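Local coordinates for protein N-Acetyltransferase, PseH (Campylobacter jejuni subsp. jejuni PT14, PDB 4XPL) that catalyses acetyl-CoA-dependent N-4 acetylation of a UDP-4-amino-4,6-dideoxy-AltNAc sugar, the third step in making pseudaminic acid for flagellin modification, at residues 24-28 and 90-94; 12-16 and 50-55. The protein carries 8 engineered substitutions. All coordinates share one frame; numbering follows the deposited sequence.

Interaction 1: 24-28 and 90-94; sequences IFKWR and YAKPN. With ACO (acetyl coenzyme *a), chain B.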
loop_
_atom_site.group_PDB
_atom_site.type_symbol
_atom_site.label_atom_id
_atom_site.label_comp_id
_atom_site.label_asym_id
_atom_site.label_seq_id
_atom_site.Cartn_x
_atom_site.Cartn_y
_atom_site.Cartn_z
ATOM N N ILE A 24 -10.312 -4.349 8.566
ATOM C CA ILE A 24 -9.302 -3.412 8.086
ATOM C C ILE A 24 -9.827 -2.003 7.865
ATOM O O ILE A 24 -9.082 -1.047 8.054
ATOM C CB ILE A 24 -8.507 -3.926 6.848
ATOM C CG1 ILE A 24 -9.348 -3.946 5.590
ATOM C CG2 ILE A 24 -7.906 -5.324 7.129
ATOM C CD1 ILE A 24 -8.608 -4.624 4.440
ATOM N N PHE A 25 -11.103 -1.860 7.511
ATOM C CA PHE A 25 -11.636 -0.516 7.237
ATOM C C PHE A 25 -11.874 0.272 8.528
ATOM O O PHE A 25 -12.021 1.490 8.492
ATOM C CB PHE A 25 -12.871 -0.578 6.332
ATOM C CG PHE A 25 -12.541 -0.873 4.881
ATOM C CD1 PHE A 25 -12.247 0.158 4.000
ATOM C CD2 PHE A 25 -12.512 -2.181 4.412
ATOM C CE1 PHE A 25 -11.935 -0.106 2.670
ATOM C CE2 PHE A 25 -12.175 -2.472 3.090
ATOM C CZ PHE A 25 -11.897 -1.427 2.212
ATOM N N LYS A 26 -11.854 -0.430 9.661
ATOM C CA LYS A 26 -11.880 0.185 10.992
ATOM C C LYS A 26 -10.538 0.719 11.491
ATOM O O LYS A 26 -10.506 1.424 12.493
ATOM C CB LYS A 26 -12.366 -0.835 12.023
ATOM C CG LYS A 26 -13.838 -1.159 11.939
ATOM C CD LYS A 26 -14.178 -2.284 12.907
ATOM C CE LYS A 26 -15.677 -2.487 13.031
ATOM N NZ LYS A 26 -15.959 -3.727 13.812
ATOM N N TRP A 27 -9.427 0.374 10.845
ATOM C CA TRP A 27 -8.130 0.843 11.313
ATOM C C TRP A 27 -8.104 2.364 11.362
ATOM O O TRP A 27 -8.547 3.020 10.416
ATOM C CB TRP A 27 -6.982 0.336 10.422
ATOM C CG TRP A 27 -6.720 -1.144 10.517
ATOM C CD1 TRP A 27 -7.247 -2.024 11.418
ATOM C CD2 TRP A 27 -5.824 -1.905 9.693
ATOM N NE1 TRP A 27 -6.757 -3.287 11.188
ATOM C CE2 TRP A 27 -5.873 -3.240 10.144
ATOM C CE3 TRP A 27 -4.989 -1.586 8.622
ATOM C CZ2 TRP A 27 -5.134 -4.258 9.543
ATOM C CZ3 TRP A 27 -4.233 -2.594 8.050
ATOM C CH2 TRP A 27 -4.308 -3.917 8.519
ATOM N N ARG A 28 -7.609 2.898 12.482
ATOM C CA ARG A 28 -7.466 4.346 12.710
ATOM C C ARG A 28 -6.260 4.641 13.589
ATOM O O ARG A 28 -5.125 4.621 13.121
ATOM C CB ARG A 28 -8.713 4.916 13.376
ATOM C CG ARG A 28 -9.945 4.767 12.518
ATOM C CD ARG A 28 -11.093 5.614 13.003
ATOM N NE ARG A 28 -12.381 4.978 12.722
ATOM C CZ ARG A 28 -12.878 4.744 11.507
ATOM N NH1 ARG A 28 -12.210 5.087 10.404
ATOM N NH2 ARG A 28 -14.065 4.160 11.389
ATOM N N TYR A 90 0.185 0.807 4.997
ATOM C CA TYR A 90 -0.472 1.098 6.241
ATOM C C TYR A 90 -0.233 -0.065 7.202
ATOM O O TYR A 90 -0.651 -1.197 6.917
ATOM C CB TYR A 90 -1.969 1.354 5.977
ATOM C CG TYR A 90 -2.667 2.090 7.084
ATOM C CD1 TYR A 90 -3.096 1.425 8.214
ATOM C CD2 TYR A 90 -2.916 3.460 6.999
ATOM C CE1 TYR A 90 -3.737 2.086 9.248
ATOM C CE2 TYR A 90 -3.567 4.134 8.041
ATOM C CZ TYR A 90 -3.967 3.426 9.165
ATOM O OH TYR A 90 -4.616 4.049 10.208
ATOM N N ALA A 91 0.438 0.191 8.326
ATOM C CA ALA A 91 0.657 -0.873 9.319
ATOM C C ALA A 91 -0.641 -1.122 10.094
ATOM O O ALA A 91 -1.422 -0.197 10.340
ATOM C CB ALA A 91 1.809 -0.526 10.290
ATOM N N LYS A 92 -0.888 -2.370 10.452
ATOM C CA LYS A 92 -1.948 -2.688 11.392
ATOM C C LYS A 92 -1.667 -1.795 12.607
ATOM O O LYS A 92 -0.513 -1.693 13.034
ATOM C CB LYS A 92 -1.949 -4.189 11.729
ATOM C CG LYS A 92 -3.092 -4.682 12.631
ATOM C CD LYS A 92 -3.136 -6.212 12.673
ATOM C CE LYS A 92 -4.404 -6.741 13.331
ATOM N NZ LYS A 92 -4.518 -6.305 14.749
ATOM N N PRO A 93 -2.695 -1.092 13.130
ATOM C CA PRO A 93 -2.373 -0.027 14.108
ATOM C C PRO A 93 -1.798 -0.474 15.445
ATOM O O PRO A 93 -1.180 0.344 16.083
ATOM C CB PRO A 93 -3.734 0.673 14.354
ATOM C CG PRO A 93 -4.566 0.310 13.150
ATOM C CD PRO A 93 -4.110 -1.045 12.723
ATOM N N ASN A 94 -2.020 -1.717 15.886
ATOM C CA ASN A 94 -1.421 -2.166 17.156
ATOM C C ASN A 94 0.038 -2.643 17.029
ATOM O O ASN A 94 0.641 -2.977 18.032
ATOM C CB ASN A 94 -2.246 -3.283 17.855
ATOM C CG ASN A 94 -2.299 -4.546 17.039
ATOM O OD1 ASN A 94 -2.426 -4.469 15.842
ATOM N ND2 ASN A 94 -2.184 -5.727 17.680
HETATM N N1A ACO B . 12.059 11.417 12.393
HETATM C C2A ACO B . 12.783 10.450 11.792
HETATM N N3A ACO B . 12.524 9.136 11.965
HETATM C C4A ACO B . 11.507 8.699 12.761
HETATM C C5A ACO B . 10.667 9.694 13.442
HETATM C C6A ACO B . 11.013 11.127 13.211
HETATM N N6A ACO B . 10.310 12.131 13.797
HETATM N N7A ACO B . 9.755 8.994 14.153
HETATM C C8A ACO B . 9.986 7.667 13.945
HETATM N N9A ACO B . 11.033 7.493 13.108
HETATM C C1B ACO B . 11.619 6.212 12.602
HETATM C C2B ACO B . 11.627 5.078 13.619
HETATM O O2B ACO B . 12.689 5.219 14.567
HETATM C C3B ACO B . 11.810 3.887 12.704
HETATM O O3B ACO B . 13.205 3.744 12.439
HETATM P P3B ACO B . 13.882 2.410 11.825
HETATM O O7A ACO B . 13.250 2.217 10.451
HETATM O O8A ACO B . 15.339 2.805 11.737
HETATM O O9A ACO B . 13.593 1.309 12.826
HETATM C C4B ACO B . 11.030 4.257 11.442
HETATM O O4B ACO B . 10.912 5.688 11.459
HETATM C C5B ACO B . 9.654 3.582 11.393
HETATM O O5B ACO B . 8.944 3.771 12.627
HETATM P P1A ACO B . 8.026 2.636 13.331
HETATM O O1A ACO B . 7.386 3.193 14.572
HETATM O O2A ACO B . 8.790 1.330 13.387
HETATM O O3A ACO B . 6.741 2.540 12.369
HETATM P P2A ACO B . 6.436 1.309 11.406
HETATM O O4A ACO B . 7.701 0.896 10.699
HETATM O O5A ACO B . 5.710 0.276 12.243
HETATM O O6A ACO B . 5.315 1.920 10.417
HETATM C CBP ACO B . 4.291 3.214 8.740
HETATM C CCP ACO B . 5.568 2.991 9.512
HETATM C CDP ACO B . 3.950 1.899 7.979
HETATM C CEP ACO B . 4.497 4.375 7.759
HETATM C CAP ACO B . 3.204 3.562 9.771
HETATM O OAP ACO B . 3.590 4.726 10.543
HETATM C C9P ACO B . 1.871 3.819 9.144
HETATM O O9P ACO B . 1.161 2.891 8.753
HETATM N N8P ACO B . 1.496 5.100 9.079
HETATM C C7P ACO B . 0.181 5.493 8.584
HETATM C C6P ACO B . 0.051 5.239 7.075
HETATM C C5P ACO B . 1.081 6.024 6.286
HETATM O O5P ACO B . 1.415 7.164 6.628
HETATM N N4P ACO B . 1.564 5.452 5.183
HETATM C C3P ACO B . 2.369 6.239 4.233
HETATM C C2P ACO B . 1.452 7.033 3.276
HETATM S S1P ACO B . 0.608 5.850 2.248
HETATM C C ACO B . -0.935 5.703 2.855
HETATM O O ACO B . -1.271 6.325 3.870
HETATM C CH3 ACO B . -1.872 4.760 2.141
HETATM O O HOH W 1 -7.384 -4.926 13.592
#

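Interaction 2: 12-16 and 50-55; sequences NFTEL and FLKKLH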
loop_
_atom_site.group_PDB
_atom_site.type_symbol
_atom_site.label_atom_id
_atom_site.label_comp_id
_atom_site.label_asym_id
_atom_site.label_seq_id
_atom_site.Cartn_x
_atom_site.Cartn_y
_atom_site.Cartn_z
ATOM N N ASN A 12 -4.825 -10.484 -2.123
ATOM C CA ASN A 12 -5.483 -9.456 -2.906
ATOM C C ASN A 12 -6.833 -9.056 -2.289
ATOM O O ASN A 12 -7.666 -9.911 -1.920
ATOM C CB ASN A 12 -5.690 -9.919 -4.349
ATOM C CG ASN A 12 -5.861 -8.749 -5.323
ATOM O OD1 ASN A 12 -6.670 -7.847 -5.085
ATOM N ND2 ASN A 12 -5.098 -8.776 -6.438
ATOM N N PHE A 13 -7.050 -7.746 -2.173
ATOM C CA PHE A 13 -8.350 -7.213 -1.767
ATOM C C PHE A 13 -9.533 -7.797 -2.550
ATOM O O PHE A 13 -10.627 -7.828 -2.021
ATOM C CB PHE A 13 -8.395 -5.668 -1.881
ATOM C CG PHE A 13 -7.896 -4.936 -0.647
ATOM C CD1 PHE A 13 -6.825 -5.414 0.098
ATOM C CD2 PHE A 13 -8.487 -3.733 -0.258
ATOM C CE1 PHE A 13 -6.346 -4.722 1.206
ATOM C CE2 PHE A 13 -8.024 -3.048 0.866
ATOM C CZ PHE A 13 -6.945 -3.557 1.597
ATOM N N THR A 14 -9.329 -8.211 -3.801
ATOM C CA THR A 14 -10.400 -8.836 -4.597
ATOM C C THR A 14 -10.890 -10.176 -3.996
ATOM O O THR A 14 -11.994 -10.631 -4.314
ATOM C CB THR A 14 -10.012 -9.051 -6.092
ATOM O OG1 THR A 14 -8.810 -9.840 -6.204
ATOM C CG2 THR A 14 -9.827 -7.657 -6.832
ATOM N N GLU A 15 -10.076 -10.767 -3.123
ATOM C CA GLU A 15 -10.447 -11.998 -2.405
ATOM C C GLU A 15 -10.785 -11.825 -0.917
ATOM O O GLU A 15 -10.955 -12.838 -0.230
ATOM C CB GLU A 15 -9.313 -13.006 -2.527
ATOM C CG GLU A 15 -9.271 -13.706 -3.868
ATOM C CD GLU A 15 -8.579 -12.899 -4.914
ATOM O OE1 GLU A 15 -7.330 -12.836 -4.863
ATOM O OE2 GLU A 15 -9.275 -12.383 -5.813
ATOM N N LEU A 16 -10.870 -10.584 -0.410
ATOM C CA LEU A 16 -11.200 -10.385 1.013
ATOM C C LEU A 16 -12.539 -10.997 1.377
ATOM O O LEU A 16 -13.499 -10.928 0.603
ATOM C CB LEU A 16 -11.282 -8.917 1.410
ATOM C CG LEU A 16 -10.020 -8.074 1.281
ATOM C CD1 LEU A 16 -10.272 -6.660 1.840
ATOM C CD2 LEU A 16 -8.809 -8.721 1.939
ATOM N N PHE A 50 -15.938 0.157 -3.378
ATOM C CA PHE A 50 -14.471 0.238 -3.563
ATOM C C PHE A 50 -13.883 -1.105 -4.012
ATOM O O PHE A 50 -13.146 -1.165 -5.001
ATOM C CB PHE A 50 -13.812 0.683 -2.252
ATOM C CG PHE A 50 -12.304 0.575 -2.244
ATOM C CD1 PHE A 50 -11.525 1.403 -3.053
ATOM C CD2 PHE A 50 -11.666 -0.306 -1.391
ATOM C CE1 PHE A 50 -10.129 1.323 -3.032
ATOM C CE2 PHE A 50 -10.271 -0.397 -1.375
ATOM C CZ PHE A 50 -9.510 0.421 -2.189
ATOM N N LEU A 51 -14.224 -2.180 -3.303
ATOM C CA LEU A 51 -13.750 -3.516 -3.687
ATOM C C LEU A 51 -14.231 -3.926 -5.089
ATOM O O LEU A 51 -13.450 -4.473 -5.881
ATOM C CB LEU A 51 -14.125 -4.544 -2.629
ATOM C CG LEU A 51 -13.511 -4.268 -1.263
ATOM C CD1 LEU A 51 -14.135 -5.204 -0.233
ATOM C CD2 LEU A 51 -12.029 -4.462 -1.278
ATOM N N LYS A 52 -15.484 -3.612 -5.423
ATOM C CA LYS A 52 -15.990 -3.825 -6.775
ATOM C C LYS A 52 -15.173 -3.054 -7.827
ATOM O O LYS A 52 -14.874 -3.579 -8.900
ATOM C CB LYS A 52 -17.476 -3.420 -6.873
ATOM N N LYS A 53 -14.799 -1.814 -7.533
ATOM C CA LYS A 53 -13.937 -1.064 -8.466
ATOM C C LYS A 53 -12.580 -1.740 -8.659
ATOM O O LYS A 53 -12.087 -1.811 -9.782
ATOM C CB LYS A 53 -13.777 0.390 -8.028
ATOM C CG LYS A 53 -15.044 1.183 -8.360
ATOM C CD LYS A 53 -15.177 2.515 -7.622
ATOM C CE LYS A 53 -16.588 3.071 -7.844
ATOM N NZ LYS A 53 -16.876 4.286 -7.034
ATOM N N LEU A 54 -12.005 -2.260 -7.577
ATOM C CA LEU A 54 -10.755 -3.036 -7.663
ATOM C C LEU A 54 -10.864 -4.259 -8.592
ATOM O O LEU A 54 -9.886 -4.602 -9.255
ATOM C CB LEU A 54 -10.252 -3.465 -6.274
ATOM C CG LEU A 54 -9.723 -2.315 -5.398
ATOM C CD1 LEU A 54 -9.133 -2.875 -4.141
ATOM C CD2 LEU A 54 -8.681 -1.420 -6.146
ATOM N N HIS A 55 -12.029 -4.910 -8.638
ATOM C CA HIS A 55 -12.228 -6.045 -9.550
ATOM C C HIS A 55 -12.173 -5.543 -11.006
ATOM O O HIS A 55 -11.751 -6.279 -11.882
ATOM C CB HIS A 55 -13.574 -6.776 -9.292
ATOM C CG HIS A 55 -13.573 -7.685 -8.091
ATOM N ND1 HIS A 55 -13.723 -7.225 -6.793
ATOM C CD2 HIS A 55 -13.455 -9.034 -7.995
ATOM C CE1 HIS A 55 -13.689 -8.249 -5.954
ATOM N NE2 HIS A 55 -13.541 -9.360 -6.659
#

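Interaction 1: 24-28 and 90-94
Trp27, in the loop after helix 18-25, lies against Lys92 and Pro93, where strand 84-91 of the GNAT fold runs out toward the turn that receives the coenzyme pyrophosphate. Along 24-28, Ile24 comes first: its CA sits 3.9 Å above one face of the Trp27 indole, and its O accepts a hydrogen bond from Trp27 N. The opposite indole face meets 90-94. Trp27 CG, anti to its carbonyl carbon (chi1 -69°), carries the indole across to 90-94, where its two rings take different partners. Pro93 CD stands 3.4 Å from the centroid of the five-membered ring, nearly on its normal, while Lys92 CA is 3.9 Å from the centroid of the six-membered ring; both are CH-pi contacts. Lys92 CB and CG continue this cover out to CZ2. Farther round the indole, CE3 touches Tyr90 CD1 at 3.6 Å, and Ile71 and Val74 of strand 70-78 also adjoin the tryptophan. NE1 donates to a water 3.0 Å away, which Lys92 NZ reaches only weakly; the Lys92 chain bends at its last torsion (chi4 -62°), and NZ donates to Asn94 OD1 from above the carbonyl plane. Arg28, poorly ordered, directs its CB away from 90-94, yet its backbone O lies at the edge of the Tyr90 ring, 3.0 Å from Tyr90 OH. The Tyr90 ring lies between Trp27 and the coenzyme: CD1 and CE1 adjoin Trp27, whereas CD2 and CE2 touch C6P and C7P of the pantetheine arm. As in other GNAT enzymes, the strand backbone itself holds that arm: Ala91 N donates to acetyl-CoA O9P at 2.8 Å, with a nearly straight N-H...O angle of 170°.

Interaction 2: 12-16 and 50-55
Phe13 points from the turn after strand 8-12 toward helix 41-56, and its CB reaches both Leu54 and Leu51. CB meets Leu54 CD1 at 3.7 Å and lies a little farther from Leu51 CD2. Next along the side chain, ring atom CD2 touches two helix residues, Leu51 CD2 at 3.8 Å and Phe50 CE2 at 3.9 Å. Beyond it, CE2 also meets Phe50 CE2, which sits at the edge of the Phe13 ring, near its plane. CZ, the tip, packs on Ile24 of helix 18-25. Leu16 CD1 lies over one face of this ring and approaches Leu51 CD2 too, so Leu16 CD1 touches both the Phe13 ring and Leu51. At the other end of the contact, Thr14 CB stands over the imidazole face of His55, 3.8 Å from its centroid and 20° off the normal, a CH-pi contact. The rotation of the imidazole is fixed at its edge: ND1 donates to Leu51 O at 2.9 Å, close to the ring plane, and the same oxygen accepts the helical bond from His55 N. Asn12 OD1 accepts from Thr14 N at 3.0 Å with an N-H...O angle of 178°. This is an Asx turn leading into 3-10 residues 13-15, which here join the first strand of the GNAT fold to its N-terminal helical layer.

How the interactions relate
Helix 18-25 connects the two contacts, whose centres are 18 Å apart. From interaction 1, Ile24 CD1 packs on Phe13 CZ at 3.5 Å and on Leu16 CD1 at 3.7 Å, both from interaction 2. Phe25 extends the same apolar seam, its CZ 3.8 Å from Phe50 CD2 of helix 41-56. Along the chain the segments alternate, 12-16, 24-28, 50-55, 90-94; interaction 1 joins the loop after helix 18-25 to the end of strand 84-91, interaction 2 the turn before that helix to helix 41-56. Only interaction 1 reaches the acetyl-CoA pocket, through Tyr90 and Ala91; the Phe13 side chain of interaction 2 stays about 10 Å from the coenzyme at the nearest atoms.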